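Tyrosine specific protein phosphatase, putative (Trypanosoma brucei, PDB 3M4U) probably hydrolyses phosphotyrosine in proteins, dephosphorylates the nucleolar protein NOPP44/46 and acts as a switch in the parasite's life cycle. Local coordinates at residues A[82-87]-A[267-272]; A[90-95]-A[223-228]; A[39-44]-A[56-61]; A[52-57]-A[78-83]. All coordinates share one frame; numbering follows the deposited sequence.

How the contacts relate
Along the chain, contact 3 closes first and shares Ala-56 and Asn-57 with the first segment of contact 4. Contact 4 ends on strand 81-84, where contact 1 begins, and contact 2 is nested inside the long loop that contact 1 closes. Contacts 1 and 2 meet where strands 81-84 and 92-95 pair in the main mixed sheet; their centres are about 10 Å apart. The centres of contacts 3 and 4 are about 6 Å apart. Contacts 2 and 3 do not touch, with centres about 17 Å apart. Together they run from the sheet interior out to the N-terminal loops, joining the strand that leads into the signature, the loop after the KNRY sequence and the RFGMVQ sequence.

Contact 1 of 4, residues A[82-87]-A[267-272]; sequences NLIDLD and KQKRFG
The sequence RFGMVQ, which resembles the RxGMVQ motif of classical tyrosine phosphatases, begins at Arg-270 and meets a strand here: Lys-269 and Arg-270 lie against Asn-82, Ile-84, Asp-85 and Leu-86. Lys-269 carries most of the contact. Its chain runs straight from CB to CE across the strand. CB touches CD1 of Ile-84 at 3.7 Å. Farther out, CE of Lys-269 packs on CD2 of Leu-86, also at 3.7 Å. A bend at the last torsion (chi4 -74°) turns the ammonium to the backbone. There NZ of Lys-269 gives a weak hydrogen bond to O of Asp-85 at 3.2 Å. NZ also donates to a water, 3.0 Å away, that is bonded to Leu-83 O and Asp-85 N. At the other end, CB of Arg-270 rests 3.8 Å from CB of Asn-82. The Arg-270 guanidinium continues past Asn-82: NE donates to O of Gly-232 and NH2 to O of Ala-231, in the loop of the HCSAGIGR signature. This side chain therefore ties the motif to that loop. Strand 81-84 pairs with strand 92-95. Ile-84 also packs on Met-266 and Leu-86 on Ala-265, both in helix 258-269.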
# COMPACT_ATOMS: atom_id res chain seq x y z
N ASN A 82 -8.04 -3.88 3.34
CA ASN A 82 -7.85 -4.95 4.31
C ASN A 82 -6.86 -4.54 5.38
O ASN A 82 -5.90 -3.80 5.11
CB ASN A 82 -7.39 -6.24 3.60
CG ASN A 82 -8.53 -6.94 2.88
OD1 ASN A 82 -9.35 -7.60 3.51
ND2 ASN A 82 -8.61 -6.77 1.57
N LEU A 83 -7.11 -5.03 6.59
CA LEU A 83 -6.16 -4.85 7.68
C LEU A 83 -5.02 -5.84 7.48
O LEU A 83 -5.26 -7.03 7.32
CB LEU A 83 -6.82 -5.11 9.03
CG LEU A 83 -5.91 -4.74 10.20
CD1 LEU A 83 -5.73 -3.23 10.25
CD2 LEU A 83 -6.47 -5.27 11.52
N ILE A 84 -3.80 -5.33 7.49
CA ILE A 84 -2.61 -6.17 7.39
C ILE A 84 -1.79 -6.07 8.67
O ILE A 84 -0.97 -5.16 8.84
CB ILE A 84 -1.73 -5.79 6.19
CG1 ILE A 84 -2.56 -5.68 4.90
CG2 ILE A 84 -0.59 -6.79 6.03
CD1 ILE A 84 -3.44 -6.85 4.65
N ASP A 85 -2.02 -7.01 9.58
CA ASP A 85 -1.34 -7.03 10.86
C ASP A 85 -0.38 -8.21 10.86
O ASP A 85 -0.81 -9.36 10.78
CB ASP A 85 -2.38 -7.18 11.98
CG ASP A 85 -1.77 -7.16 13.35
OD1 ASP A 85 -0.55 -6.91 13.47
OD2 ASP A 85 -2.51 -7.39 14.33
N LEU A 86 0.92 -7.93 10.92
CA LEU A 86 1.94 -8.98 10.88
C LEU A 86 2.78 -8.91 12.16
O LEU A 86 3.98 -9.18 12.16
CB LEU A 86 2.82 -8.82 9.63
CG LEU A 86 2.16 -8.75 8.24
CD1 LEU A 86 3.08 -8.09 7.22
CD2 LEU A 86 1.69 -10.11 7.75
N ASP A 87 2.10 -8.56 13.25
CA ASP A 87 2.72 -8.37 14.55
C ASP A 87 4.01 -7.57 14.49
O ASP A 87 5.06 -8.04 14.92
CB ASP A 87 2.96 -9.70 15.27
CG ASP A 87 3.26 -9.50 16.76
OD1 ASP A 87 2.70 -8.55 17.36
OD2 ASP A 87 4.07 -10.29 17.32
N LYS A 267 -0.72 -12.42 1.31
CA LYS A 267 -1.66 -12.93 0.32
C LYS A 267 -2.89 -13.55 1.00
O LYS A 267 -3.99 -13.53 0.45
CB LYS A 267 -0.98 -13.93 -0.59
CG LYS A 267 -0.02 -13.28 -1.56
CD LYS A 267 0.64 -14.29 -2.48
CE LYS A 267 1.29 -13.62 -3.68
NZ LYS A 267 0.30 -12.91 -4.52
N GLN A 268 -2.69 -14.08 2.20
CA GLN A 268 -3.77 -14.67 2.98
C GLN A 268 -4.74 -13.59 3.49
O GLN A 268 -5.94 -13.84 3.65
CB GLN A 268 -3.18 -15.45 4.16
CG GLN A 268 -4.12 -16.48 4.77
CD GLN A 268 -4.93 -15.93 5.93
OE1 GLN A 268 -4.51 -14.98 6.59
NE2 GLN A 268 -6.09 -16.53 6.18
N LYS A 269 -4.21 -12.40 3.75
CA LYS A 269 -5.01 -11.32 4.33
C LYS A 269 -5.73 -10.47 3.28
O LYS A 269 -6.78 -9.88 3.55
CB LYS A 269 -4.13 -10.45 5.22
CG LYS A 269 -3.45 -11.20 6.33
CD LYS A 269 -2.59 -10.26 7.14
CE LYS A 269 -1.89 -10.99 8.27
NZ LYS A 269 -2.84 -11.32 9.37
N ARG A 270 -5.15 -10.41 2.09
CA ARG A 270 -5.71 -9.64 1.00
C ARG A 270 -5.25 -10.28 -0.30
O ARG A 270 -4.09 -10.17 -0.70
CB ARG A 270 -5.29 -8.15 1.09
CG ARG A 270 -5.87 -7.27 -0.02
CD ARG A 270 -5.65 -5.75 0.21
NE ARG A 270 -5.94 -4.98 -1.00
CZ ARG A 270 -7.16 -4.61 -1.41
NH1 ARG A 270 -8.24 -4.94 -0.69
NH2 ARG A 270 -7.30 -3.92 -2.54
N PHE A 271 -6.18 -10.98 -0.96
CA PHE A 271 -5.87 -11.70 -2.19
C PHE A 271 -5.10 -10.86 -3.21
O PHE A 271 -5.59 -9.83 -3.67
CB PHE A 271 -7.16 -12.25 -2.85
CG PHE A 271 -6.91 -13.12 -4.05
CD1 PHE A 271 -6.62 -14.47 -3.90
CD2 PHE A 271 -6.93 -12.59 -5.33
CE1 PHE A 271 -6.37 -15.28 -5.00
CE2 PHE A 271 -6.68 -13.40 -6.44
CZ PHE A 271 -6.40 -14.74 -6.27
N GLY A 272 -3.90 -11.32 -3.57
CA GLY A 272 -3.13 -10.72 -4.65
C GLY A 272 -1.92 -9.90 -4.23
O GLY A 272 -1.10 -9.50 -5.07
O HOH W 1 -4.38 -8.80 9.41

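Contact 2 of 4, residues A[90-95]-A[223-228]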
# COMPACT_ATOMS: atom_id res chain seq x y z
N HIS A 90 4.02 -1.47 13.58
CA HIS A 90 2.91 -0.92 12.83
C HIS A 90 1.99 -1.98 12.23
O HIS A 90 2.43 -3.08 11.86
CB HIS A 90 3.43 -0.04 11.69
CG HIS A 90 4.28 1.09 12.16
ND1 HIS A 90 3.79 2.14 12.90
CD2 HIS A 90 5.60 1.36 11.96
CE1 HIS A 90 4.77 3.00 13.16
NE2 HIS A 90 5.87 2.54 12.60
N THR A 91 0.71 -1.64 12.15
CA THR A 91 -0.24 -2.41 11.34
C THR A 91 -0.61 -1.54 10.13
O THR A 91 -0.41 -0.33 10.15
CB THR A 91 -1.50 -2.85 12.15
OG1 THR A 91 -2.28 -1.70 12.52
CG2 THR A 91 -1.09 -3.59 13.41
N PHE A 92 -1.14 -2.16 9.08
CA PHE A 92 -1.38 -1.45 7.83
C PHE A 92 -2.77 -1.68 7.29
O PHE A 92 -3.39 -2.71 7.56
CB PHE A 92 -0.35 -1.87 6.77
CG PHE A 92 1.07 -1.51 7.13
CD1 PHE A 92 1.60 -0.28 6.78
CD2 PHE A 92 1.85 -2.39 7.84
CE1 PHE A 92 2.90 0.07 7.13
CE2 PHE A 92 3.15 -2.05 8.20
CZ PHE A 92 3.68 -0.83 7.83
N VAL A 93 -3.27 -0.70 6.54
CA VAL A 93 -4.44 -0.90 5.71
C VAL A 93 -4.02 -0.84 4.25
O VAL A 93 -3.43 0.15 3.80
CB VAL A 93 -5.53 0.16 5.98
CG1 VAL A 93 -6.73 -0.10 5.11
CG2 VAL A 93 -5.92 0.16 7.44
N ALA A 94 -4.29 -1.93 3.53
CA ALA A 94 -4.08 -1.98 2.08
C ALA A 94 -5.41 -1.89 1.36
O ALA A 94 -6.33 -2.68 1.61
CB ALA A 94 -3.34 -3.24 1.68
N CYS A 95 -5.51 -0.93 0.45
CA CYS A 95 -6.74 -0.67 -0.28
C CYS A 95 -6.46 -0.08 -1.67
O CYS A 95 -5.34 0.37 -1.98
CB CYS A 95 -7.67 0.25 0.54
SG CYS A 95 -7.03 1.91 0.77
N SER A 223 -2.74 4.25 15.21
CA SER A 223 -3.67 3.81 14.19
C SER A 223 -2.90 3.13 13.07
O SER A 223 -1.70 3.35 12.91
CB SER A 223 -4.44 5.00 13.63
OG SER A 223 -4.81 5.89 14.66
N PRO A 224 -3.59 2.29 12.28
CA PRO A 224 -2.97 1.66 11.11
C PRO A 224 -2.40 2.72 10.22
O PRO A 224 -2.90 3.86 10.21
CB PRO A 224 -4.15 0.99 10.40
CG PRO A 224 -5.16 0.79 11.46
CD PRO A 224 -5.01 1.94 12.41
N ILE A 225 -1.36 2.37 9.48
CA ILE A 225 -0.86 3.22 8.42
C ILE A 225 -1.54 2.72 7.19
O ILE A 225 -1.50 1.52 6.90
CB ILE A 225 0.67 3.10 8.26
CG1 ILE A 225 1.37 3.73 9.47
CG2 ILE A 225 1.12 3.74 6.93
CD1 ILE A 225 2.88 3.52 9.51
N LEU A 226 -2.21 3.62 6.47
CA LEU A 226 -2.90 3.23 5.25
C LEU A 226 -2.03 3.39 4.02
O LEU A 226 -1.53 4.48 3.73
CB LEU A 226 -4.21 3.99 5.07
CG LEU A 226 -5.01 3.58 3.83
CD1 LEU A 226 -6.49 3.78 4.08
CD2 LEU A 226 -4.57 4.36 2.58
N VAL A 227 -1.89 2.29 3.30
CA VAL A 227 -1.12 2.27 2.06
C VAL A 227 -2.04 1.84 0.93
O VAL A 227 -2.77 0.85 1.06
CB VAL A 227 0.06 1.26 2.16
CG1 VAL A 227 0.83 1.17 0.83
CG2 VAL A 227 0.98 1.61 3.33
N HIS A 228 -2.02 2.58 -0.16
CA HIS A 228 -2.78 2.17 -1.33
C HIS A 228 -2.00 2.47 -2.57
O HIS A 228 -1.00 3.20 -2.55
CB HIS A 228 -4.17 2.83 -1.38
CG HIS A 228 -4.18 4.28 -1.77
ND1 HIS A 228 -4.27 4.69 -3.09
CD2 HIS A 228 -4.17 5.40 -1.02
CE1 HIS A 228 -4.30 6.02 -3.13
NE2 HIS A 228 -4.24 6.47 -1.89
O HOH W 2 0.34 1.14 13.06
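Ile-225 and Phe-92 lie side by side on neighbouring parallel strands, and the isoleucine can be followed outward. Its CB sits 3.8 Å from CD1 of Phe-92. CG2 branches off along the same ring and comes within 4.1 Å of Phe-92 CE1. CG1, anti to the carbonyl carbon (chi1 -70°), leads the other way and carries CD1 to His-90. CD1 of Ile-225 ends over one face of the His-90 imidazole, 3.9 Å from the ring centroid and 18° off its normal, a CH-pi contact. On the reverse face of the sheet, CG2 of Val-93 presses on CB of Pro-224 at 3.5 Å. Beyond it, CD1 of Leu-226 lies 3.8 Å from SG of Cys-95. The backbones join in parallel register: Ile-225 N donates to Thr-91 O, Val-93 N to Ile-225 O, and Val-227 N to Val-93 O at 2.7 Å. The last bond, Cys-95 N to Val-227 O, is weak at 3.3 Å. Strand 225-228 leads into the HCSAGIGR signature of tyrosine phosphatases, which starts at His-228. Strands 81-84 and 117-120 continue the sheet on either side of this pair. Helix 234-250 covers the Phe-92 face, where Tyr-243 meets that ring edge-to-face; helix 103-112 covers Cys-95 and Leu-226 through Phe-106.

Contact 3 of 4, residues A[39-44]-A[56-61]; sequences FTTSLK and ANEETI
Glu-58 reaches Thr-41 by two torsions: CG stands anti to the backbone N (chi1 -172°), and a bend at chi2 (68°) swings the carboxylate to the start of helix 40-44. Thr-41 keeps OG1 beside its own backbone N, which puts both donors on the side of the Glu-58 carboxylate. OE2 of Glu-58 takes the Thr-41 N-H at 2.8 Å in a nearly straight bond of 169°. OE1 of Glu-58 takes the hydroxyl, OG1 of Thr-41, at 2.9 Å on its syn lone pair. The two bonds fix the rotation of the carboxylate. The N-terminal end of a helix is a setting that would tend to stabilise its negative charge.

A water extends the grip. It donates to OE2 of Glu-58 at 2.6 Å and to Ala-56 O, and it accepts from Ser-42 N. Ser-42 then makes a direct link: its OG accepts the Ala-56 N-H at 3.1 Å and is also hydrogen-bonded to Tyr-78 OH. An apolar contact flanks these bonds, where CD1 of Ile-61 packs on CB of Thr-41 at 3.8 Å. At the N-cap position, Phe-39 turns its ring edge to two oxygens of the loop, with CD1 3.3 Å from Ala-56 O and CE1 3.6 Å from OD1 of Asn-57. That amide oxygen has its hydrogen bond elsewhere, from Phe-271 N.

The short helix 40-44 is thus strapped to the loop before strand 61-62. A type I turn from Glu-58 to Ile-61 leads into that strand, which pairs with strand 81-84, while Ala-56 and Asn-57 pack on Asn-82.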
# COMPACT_ATOMS: atom_id res chain seq x y z
N PHE A 39 -16.05 -12.93 -0.39
CA PHE A 39 -15.92 -11.56 -0.85
C PHE A 39 -17.25 -10.81 -0.74
O PHE A 39 -17.58 -10.01 -1.62
CB PHE A 39 -15.47 -11.54 -2.31
CG PHE A 39 -14.01 -11.85 -2.50
CD1 PHE A 39 -13.03 -11.15 -1.80
CD2 PHE A 39 -13.60 -12.80 -3.43
CE1 PHE A 39 -11.68 -11.42 -2.00
CE2 PHE A 39 -12.26 -13.07 -3.64
CZ PHE A 39 -11.29 -12.38 -2.92
N THR A 40 -17.99 -11.06 0.33
CA THR A 40 -19.41 -10.68 0.36
C THR A 40 -19.65 -9.17 0.36
O THR A 40 -20.31 -8.64 -0.53
CB THR A 40 -20.18 -11.38 1.52
OG1 THR A 40 -20.28 -12.78 1.23
CG2 THR A 40 -21.59 -10.81 1.68
N THR A 41 -19.11 -8.49 1.37
CA THR A 41 -19.25 -7.04 1.46
C THR A 41 -18.65 -6.33 0.24
O THR A 41 -19.22 -5.38 -0.28
CB THR A 41 -18.58 -6.53 2.73
OG1 THR A 41 -19.19 -7.17 3.86
CG2 THR A 41 -18.71 -5.01 2.85
N SER A 42 -17.50 -6.81 -0.21
CA SER A 42 -16.89 -6.22 -1.40
C SER A 42 -17.82 -6.35 -2.62
O SER A 42 -17.92 -5.45 -3.45
CB SER A 42 -15.53 -6.88 -1.66
OG SER A 42 -14.74 -6.08 -2.51
N LEU A 43 -18.50 -7.48 -2.72
CA LEU A 43 -19.37 -7.69 -3.87
C LEU A 43 -20.68 -6.90 -3.76
O LEU A 43 -21.34 -6.65 -4.76
CB LEU A 43 -19.66 -9.18 -4.07
CG LEU A 43 -18.46 -9.96 -4.62
CD1 LEU A 43 -18.61 -11.44 -4.33
CD2 LEU A 43 -18.33 -9.71 -6.11
N LYS A 44 -21.03 -6.51 -2.54
CA LYS A 44 -22.23 -5.71 -2.34
C LYS A 44 -21.90 -4.24 -2.65
O LYS A 44 -22.80 -3.42 -2.88
CB LYS A 44 -22.78 -5.86 -0.92
CG LYS A 44 -23.49 -7.17 -0.68
CD LYS A 44 -24.14 -7.21 0.70
CE LYS A 44 -23.11 -7.38 1.81
NZ LYS A 44 -23.76 -7.59 3.14
N ALA A 56 -11.95 -7.18 -1.70
CA ALA A 56 -11.39 -7.24 -0.35
C ALA A 56 -11.86 -8.48 0.42
O ALA A 56 -13.06 -8.74 0.50
CB ALA A 56 -11.73 -5.95 0.43
N ASN A 57 -10.93 -9.23 1.00
CA ASN A 57 -11.28 -10.41 1.78
C ASN A 57 -12.17 -10.02 2.95
O ASN A 57 -11.94 -9.01 3.62
CB ASN A 57 -10.02 -11.13 2.28
CG ASN A 57 -9.13 -11.63 1.16
OD1 ASN A 57 -8.84 -10.90 0.20
ND2 ASN A 57 -8.67 -12.88 1.28
N GLU A 58 -13.20 -10.82 3.18
CA GLU A 58 -14.20 -10.53 4.20
C GLU A 58 -13.59 -10.58 5.60
O GLU A 58 -13.82 -9.71 6.44
CB GLU A 58 -15.37 -11.52 4.09
CG GLU A 58 -16.57 -11.20 4.97
CD GLU A 58 -17.32 -9.93 4.55
OE1 GLU A 58 -17.82 -9.22 5.46
OE2 GLU A 58 -17.41 -9.64 3.33
N GLU A 59 -12.78 -11.61 5.83
CA GLU A 59 -12.23 -11.92 7.15
C GLU A 59 -11.34 -10.82 7.71
O GLU A 59 -11.19 -10.71 8.93
CB GLU A 59 -11.45 -13.23 7.05
CG GLU A 59 -10.84 -13.74 8.35
CD GLU A 59 -9.98 -14.99 8.14
OE1 GLU A 59 -8.76 -14.84 7.89
OE2 GLU A 59 -10.53 -16.12 8.20
N THR A 60 -10.75 -10.01 6.83
CA THR A 60 -9.78 -8.98 7.23
C THR A 60 -10.19 -7.63 6.69
O THR A 60 -9.43 -6.68 6.79
CB THR A 60 -8.38 -9.27 6.67
OG1 THR A 60 -8.48 -9.60 5.28
CG2 THR A 60 -7.71 -10.43 7.42
N ILE A 61 -11.38 -7.57 6.12
CA ILE A 61 -11.85 -6.33 5.53
C ILE A 61 -11.73 -5.14 6.48
O ILE A 61 -11.94 -5.26 7.70
CB ILE A 61 -13.30 -6.47 5.05
CG1 ILE A 61 -13.60 -5.46 3.94
CG2 ILE A 61 -14.27 -6.32 6.24
CD1 ILE A 61 -14.93 -5.67 3.26
O HOH W 3 -15.77 -8.79 1.52

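Contact 4 of 4, residues A[52-57]-A[78-83]; sequences LDILAN and YINGNL
Asn-80 and Ala-56 meet where the loop after the KNRY sequence, consistent with the phosphotyrosine-recognition loop of classical tyrosine phosphatases, passes the turn that starts strand 81-84 of the domain's main sheet. The tight part is centred on the Asn-80 amide. ND2 of Asn-80 donates to O of Ile-54 at 2.8 Å, with an angle of 159° at the hydrogen. The carbonyl oxygen lies in the plane of that amide, although ND2 stands tilted by 33° from the plane of the carbonyl itself. CG is anti to the backbone N (chi1 -165°), which extends the amide toward the loop. OD1 of Asn-80 packs closely on CB of Ala-56, 3.1 Å away.

Both ends of the amide have further, weak partners: Arg-270 NH1 for OD1, and Gln-96 OE1 for ND2. The methyl of Ala-56 is wedged between the two asparagines. Its CB lies 3.7 Å from O of Gly-81, and the end of the Asn-82 side chain lies against CA and CB of Ala-56.

Away from this spot the contact thins quickly. Leu-55 points its CB away from segment 78-83 and packs instead on Phe-39 and Leu-43. The Ile-54 side chain adds little beyond its carbonyl, since its nearest approach, from CG2 to ND2 of Asn-80, is 4.3 Å. Earlier in the loop, Leu-52 and Asp-53 are exposed to solvent.

Within segment 78-83, the backbone N of Asn-80 stands over the centre of the Tyr-78 ring, 3.4 Å above its plane.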
# COMPACT_ATOMS: atom_id res chain seq x y z
N LEU A 52 -13.11 -4.80 -11.40
CA LEU A 52 -14.06 -5.91 -11.30
C LEU A 52 -13.52 -7.07 -10.45
O LEU A 52 -14.20 -7.57 -9.56
CB LEU A 52 -14.39 -6.45 -12.69
CG LEU A 52 -15.39 -5.64 -13.51
CD1 LEU A 52 -15.74 -6.38 -14.79
CD2 LEU A 52 -16.64 -5.41 -12.67
N ASP A 53 -12.29 -7.48 -10.76
CA ASP A 53 -11.66 -8.65 -10.15
C ASP A 53 -10.93 -8.37 -8.83
O ASP A 53 -10.52 -9.32 -8.16
CB ASP A 53 -10.67 -9.28 -11.15
CG ASP A 53 -9.67 -8.25 -11.72
OD1 ASP A 53 -9.99 -7.04 -11.67
OD2 ASP A 53 -8.57 -8.65 -12.21
N ILE A 54 -10.74 -7.11 -8.46
CA ILE A 54 -10.00 -6.84 -7.23
C ILE A 54 -10.93 -6.59 -6.05
O ILE A 54 -11.56 -5.54 -5.95
CB ILE A 54 -8.96 -5.70 -7.37
CG1 ILE A 54 -7.72 -6.19 -8.11
CG2 ILE A 54 -8.52 -5.21 -5.99
CD1 ILE A 54 -7.88 -6.29 -9.61
N LEU A 55 -10.99 -7.57 -5.16
CA LEU A 55 -11.98 -7.57 -4.09
C LEU A 55 -11.33 -7.74 -2.73
O LEU A 55 -10.29 -8.36 -2.62
CB LEU A 55 -13.00 -8.69 -4.33
CG LEU A 55 -13.70 -8.55 -5.69
CD1 LEU A 55 -14.29 -9.86 -6.18
CD2 LEU A 55 -14.76 -7.46 -5.63
N ALA A 56 -11.95 -7.18 -1.70
CA ALA A 56 -11.39 -7.24 -0.35
C ALA A 56 -11.86 -8.48 0.42
O ALA A 56 -13.06 -8.74 0.50
CB ALA A 56 -11.73 -5.95 0.43
N ASN A 57 -10.93 -9.23 1.00
CA ASN A 57 -11.28 -10.41 1.78
C ASN A 57 -12.17 -10.02 2.95
O ASN A 57 -11.94 -9.01 3.62
CB ASN A 57 -10.02 -11.13 2.28
CG ASN A 57 -9.13 -11.63 1.16
OD1 ASN A 57 -8.84 -10.90 0.20
ND2 ASN A 57 -8.67 -12.88 1.28
N TYR A 78 -17.11 1.92 3.15
CA TYR A 78 -16.40 0.86 2.45
C TYR A 78 -15.28 1.41 1.57
O TYR A 78 -15.52 2.33 0.79
CB TYR A 78 -17.40 0.08 1.58
CG TYR A 78 -16.74 -0.83 0.60
CD1 TYR A 78 -16.39 -2.13 0.97
CD2 TYR A 78 -16.46 -0.41 -0.69
CE1 TYR A 78 -15.78 -2.98 0.05
CE2 TYR A 78 -15.85 -1.26 -1.61
CZ TYR A 78 -15.51 -2.54 -1.23
OH TYR A 78 -14.91 -3.38 -2.13
N ILE A 79 -14.08 0.84 1.65
CA ILE A 79 -12.93 1.33 0.85
C ILE A 79 -12.18 0.26 0.07
O ILE A 79 -11.08 0.51 -0.45
CB ILE A 79 -11.87 2.03 1.73
CG1 ILE A 79 -11.16 1.00 2.62
CG2 ILE A 79 -12.49 3.16 2.55
CD1 ILE A 79 -10.11 1.61 3.50
N ASN A 80 -12.76 -0.94 -0.01
CA ASN A 80 -12.06 -2.07 -0.60
C ASN A 80 -10.64 -2.19 -0.04
O ASN A 80 -9.65 -2.19 -0.77
CB ASN A 80 -12.06 -1.99 -2.13
CG ASN A 80 -11.67 -3.32 -2.79
OD1 ASN A 80 -11.15 -4.21 -2.13
ND2 ASN A 80 -11.92 -3.45 -4.08
N GLY A 81 -10.57 -2.29 1.28
CA GLY A 81 -9.30 -2.39 1.95
C GLY A 81 -9.25 -3.54 2.92
O GLY A 81 -10.29 -4.12 3.28
N ASN A 82 -8.04 -3.88 3.34
CA ASN A 82 -7.85 -4.95 4.31
C ASN A 82 -6.86 -4.54 5.38
O ASN A 82 -5.90 -3.80 5.11
CB ASN A 82 -7.39 -6.24 3.60
CG ASN A 82 -8.53 -6.94 2.88
OD1 ASN A 82 -9.35 -7.60 3.51
ND2 ASN A 82 -8.61 -6.77 1.57
N LEU A 83 -7.11 -5.03 6.59
CA LEU A 83 -6.16 -4.85 7.68
C LEU A 83 -5.02 -5.84 7.48
O LEU A 83 -5.26 -7.03 7.32
CB LEU A 83 -6.82 -5.11 9.03
CG LEU A 83 -5.91 -4.74 10.20
CD1 LEU A 83 -5.73 -3.23 10.25
CD2 LEU A 83 -6.47 -5.27 11.52